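Local coordinates for aldose-aldose oxidoreductase (Caulobacter crescentus, PDB 5A04), which probably oxidises one aldose while reducing another, using a bound NADP(H) cofactor, at residues L321-I324 against E325-R329. Sequence-based numbering, arbitrary orientation.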
ATOM      1  N   LEU A 321      -0.402 -21.031   2.612  1.00 14.08           N
ATOM      2  CA  LEU A 321      -0.227 -21.645   1.291  1.00 14.21           C
ATOM      3  C   LEU A 321      -1.542 -21.649   0.525  1.00 12.69           C
ATOM      4  O   LEU A 321      -1.532 -21.527  -0.696  1.00 15.86           O
ATOM      5  CB  LEU A 321       0.322 -23.076   1.384  1.00 15.10           C
ATOM      6  CG  LEU A 321       1.811 -23.201   1.034  1.00 15.30           C
ATOM      7  CD1 LEU A 321       2.107 -22.719  -0.386  1.00 18.35           C
ATOM      8  CD2 LEU A 321       2.654 -22.429   2.073  1.00 16.90           C
ATOM      9  N   ARG A 322      -2.654 -21.810   1.239  1.00 14.26           N
ATOM     10  CA  ARG A 322      -3.975 -21.758   0.602  1.00 17.08           C
ATOM     11  C   ARG A 322      -4.191 -20.413  -0.096  1.00 16.94           C
ATOM     12  O   ARG A 322      -4.670 -20.359  -1.236  1.00 17.03           O
ATOM     13  CB  ARG A 322      -5.094 -21.981   1.626  1.00 21.45           C
ATOM     14  CG  ARG A 322      -5.279 -23.410   2.110  1.00 27.45           C
ATOM     15  CD  ARG A 322      -6.403 -23.482   3.153  1.00 30.19           C
ATOM     16  NE  ARG A 322      -6.706 -24.857   3.543  1.00 33.95           N
ATOM     17  CZ  ARG A 322      -7.148 -25.213   4.749  1.00 38.89           C
ATOM     18  NH1 ARG A 322      -7.334 -24.295   5.696  1.00 38.49           N
ATOM     19  NH2 ARG A 322      -7.393 -26.490   5.013  1.00 38.76           N
ATOM     20  N   VAL A 323      -3.840 -19.329   0.590  1.00 15.52           N
ATOM     21  CA  VAL A 323      -4.015 -18.003   0.013  1.00 14.63           C
ATOM     22  C   VAL A 323      -2.987 -17.763  -1.083  1.00 14.83           C
ATOM     23  O   VAL A 323      -3.301 -17.163  -2.109  1.00 13.82           O
ATOM     24  CB  VAL A 323      -3.913 -16.896   1.081  1.00 13.88           C
ATOM     25  CG1 VAL A 323      -4.237 -15.549   0.454  1.00 14.62           C
ATOM     26  CG2 VAL A 323      -4.885 -17.193   2.222  1.00 15.96           C
ATOM     27  N   ILE A 324      -1.762 -18.247  -0.880  1.00 13.08           N
ATOM     28  CA  ILE A 324      -0.718 -18.101  -1.891  1.00 14.28           C
ATOM     29  C   ILE A 324      -1.139 -18.749  -3.215  1.00 15.01           C
ATOM     30  O   ILE A 324      -0.977 -18.149  -4.285  1.00 14.03           O
ATOM     31  CB  ILE A 324       0.624 -18.692  -1.388  1.00 14.24           C
ATOM     32  CG1 ILE A 324       1.246 -17.710  -0.380  1.00 16.02           C
ATOM     33  CG2 ILE A 324       1.579 -18.943  -2.542  1.00 16.32           C
ATOM     34  CD1 ILE A 324       2.393 -18.296   0.443  1.00 16.01           C
ATOM     35  N   GLU A 325      -1.709 -19.951  -3.141  1.00 13.51           N
ATOM     36  CA  GLU A 325      -2.234 -20.589  -4.355  1.00 15.00           C
ATOM     37  C   GLU A 325      -3.288 -19.702  -5.015  1.00 14.25           C
ATOM     38  O   GLU A 325      -3.294 -19.551  -6.246  1.00 15.11           O
ATOM     39  CB  GLU A 325      -2.807 -21.972  -4.036  1.00 17.41           C
ATOM     40  CG  GLU A 325      -1.704 -23.000  -3.762  1.00 21.43           C
ATOM     41  CD  GLU A 325      -2.150 -24.451  -3.890  1.00 30.38           C
ATOM     42  OE1 GLU A 325      -3.352 -24.699  -4.182  1.00 24.94           O
ATOM     43  OE2 GLU A 325      -1.278 -25.337  -3.693  1.00 22.11           O
ATOM     44  N   ALA A 326      -4.152 -19.087  -4.209  1.00 13.91           N
ATOM     45  CA  ALA A 326      -5.203 -18.221  -4.763  1.00 14.49           C
ATOM     46  C   ALA A 326      -4.634 -16.940  -5.371  1.00 14.42           C
ATOM     47  O   ALA A 326      -5.156 -16.447  -6.375  1.00 14.66           O
ATOM     48  CB  ALA A 326      -6.242 -17.886  -3.701  1.00 15.05           C
ATOM     49  N   ILE A 327      -3.593 -16.383  -4.750  1.00 12.59           N
ATOM     50  CA  ILE A 327      -2.921 -15.194  -5.290  1.00 13.07           C
ATOM     51  C   ILE A 327      -2.319 -15.510  -6.666  1.00 15.02           C
ATOM     52  O   ILE A 327      -2.504 -14.757  -7.623  1.00 15.15           O
ATOM     53  CB  ILE A 327      -1.820 -14.670  -4.332  1.00 12.93           C
ATOM     54  CG1 ILE A 327      -2.462 -14.152  -3.040  1.00 12.69           C
ATOM     55  CG2 ILE A 327      -0.966 -13.572  -5.019  1.00 13.21           C
ATOM     56  CD1 ILE A 327      -1.476 -14.071  -1.847  1.00 14.49           C
ATOM     57  N   TYR A 328      -1.610 -16.627  -6.772  1.00 13.67           N
ATOM     58  CA  TYR A 328      -1.020 -16.991  -8.046  1.00 13.34           C
ATOM     59  C   TYR A 328      -2.123 -17.202  -9.097  1.00 13.89           C
ATOM     60  O   TYR A 328      -1.983 -16.783 -10.250  1.00 14.73           O
ATOM     61  CB  TYR A 328      -0.159 -18.243  -7.889  1.00 15.00           C
ATOM     62  CG  TYR A 328       1.222 -18.004  -7.304  1.00 13.51           C
ATOM     63  CD1 TYR A 328       2.024 -16.959  -7.750  1.00 14.65           C
ATOM     64  CD2 TYR A 328       1.740 -18.866  -6.349  1.00 16.47           C
ATOM     65  CE1 TYR A 328       3.308 -16.763  -7.228  1.00 18.26           C
ATOM     66  CE2 TYR A 328       3.002 -18.682  -5.822  1.00 17.84           C
ATOM     67  CZ  TYR A 328       3.788 -17.637  -6.270  1.00 16.13           C
ATOM     68  OH  TYR A 328       5.054 -17.483  -5.751  1.00 15.49           O
ATOM     69  N   ARG A 329      -3.229 -17.808  -8.685  1.00 14.23           N
ATOM     70  CA  ARG A 329      -4.325 -18.069  -9.618  1.00 15.27           C
ATOM     71  C   ARG A 329      -4.998 -16.768 -10.049  1.00 14.75           C
ATOM     72  O   ARG A 329      -5.325 -16.593 -11.225  1.00 14.47           O
ATOM     73  CB  ARG A 329      -5.356 -19.012  -9.006  1.00 17.47           C
ATOM     74  CG  ARG A 329      -6.540 -19.305  -9.928  1.00 17.69           C
ATOM     75  CD  ARG A 329      -7.379 -20.453  -9.376  1.00 24.10           C
ATOM     76  NE  ARG A 329      -6.539 -21.621  -9.087  1.00 37.96           N
ATOM     77  CZ  ARG A 329      -6.270 -22.605  -9.948  1.00 34.90           C
ATOM     78  NH1 ARG A 329      -6.784 -22.584 -11.171  1.00 42.83           N
ATOM     79  NH2 ARG A 329      -5.490 -23.618  -9.583  1.00 33.68           N
TER
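With CG1 anti to the backbone N (chi1 -174°), Val323 turns that methyl along the helix toward Ile327, whose own CG1 stands anti to its carbonyl carbon (chi1 -66°) and, with chi2 extended, carries CD1 back toward it. The two side chains cross obliquely, Val323 CG1 lying 3.9 Å from Ile327 CD1, a worked example of i to i+4 packing on the buried face of an alpha-helix. Ile324 and Tyr328 pair differently: they run side by side in the same direction, and Ile324 CG2 rests 3.6 Å from Tyr328 CE2, near the CD2-CE2 side and oblique to the ring. The same spacing governs the backbone, where Ile327 N donates to Val323 O at 2.8 Å and Tyr328 N to Ile324 O at 3.0 Å. Cutting Ile327 back to an alanine would probably take from Val323 CG1 its apolar neighbour one turn on and open a gap toward strands 204-210 and 224-230. Outside the two segments, Glu325 OE2 accepts a hydrogen bond from Val110 N, and Tyr328 OH is hydrogen-bonded to Glu222 OE2. In the C-terminal alpha/beta domain, helix 314-333 lies against helix 182-198 and strand 224-230 through Val323 and Ile327, and against strand 204-210 through Ile327.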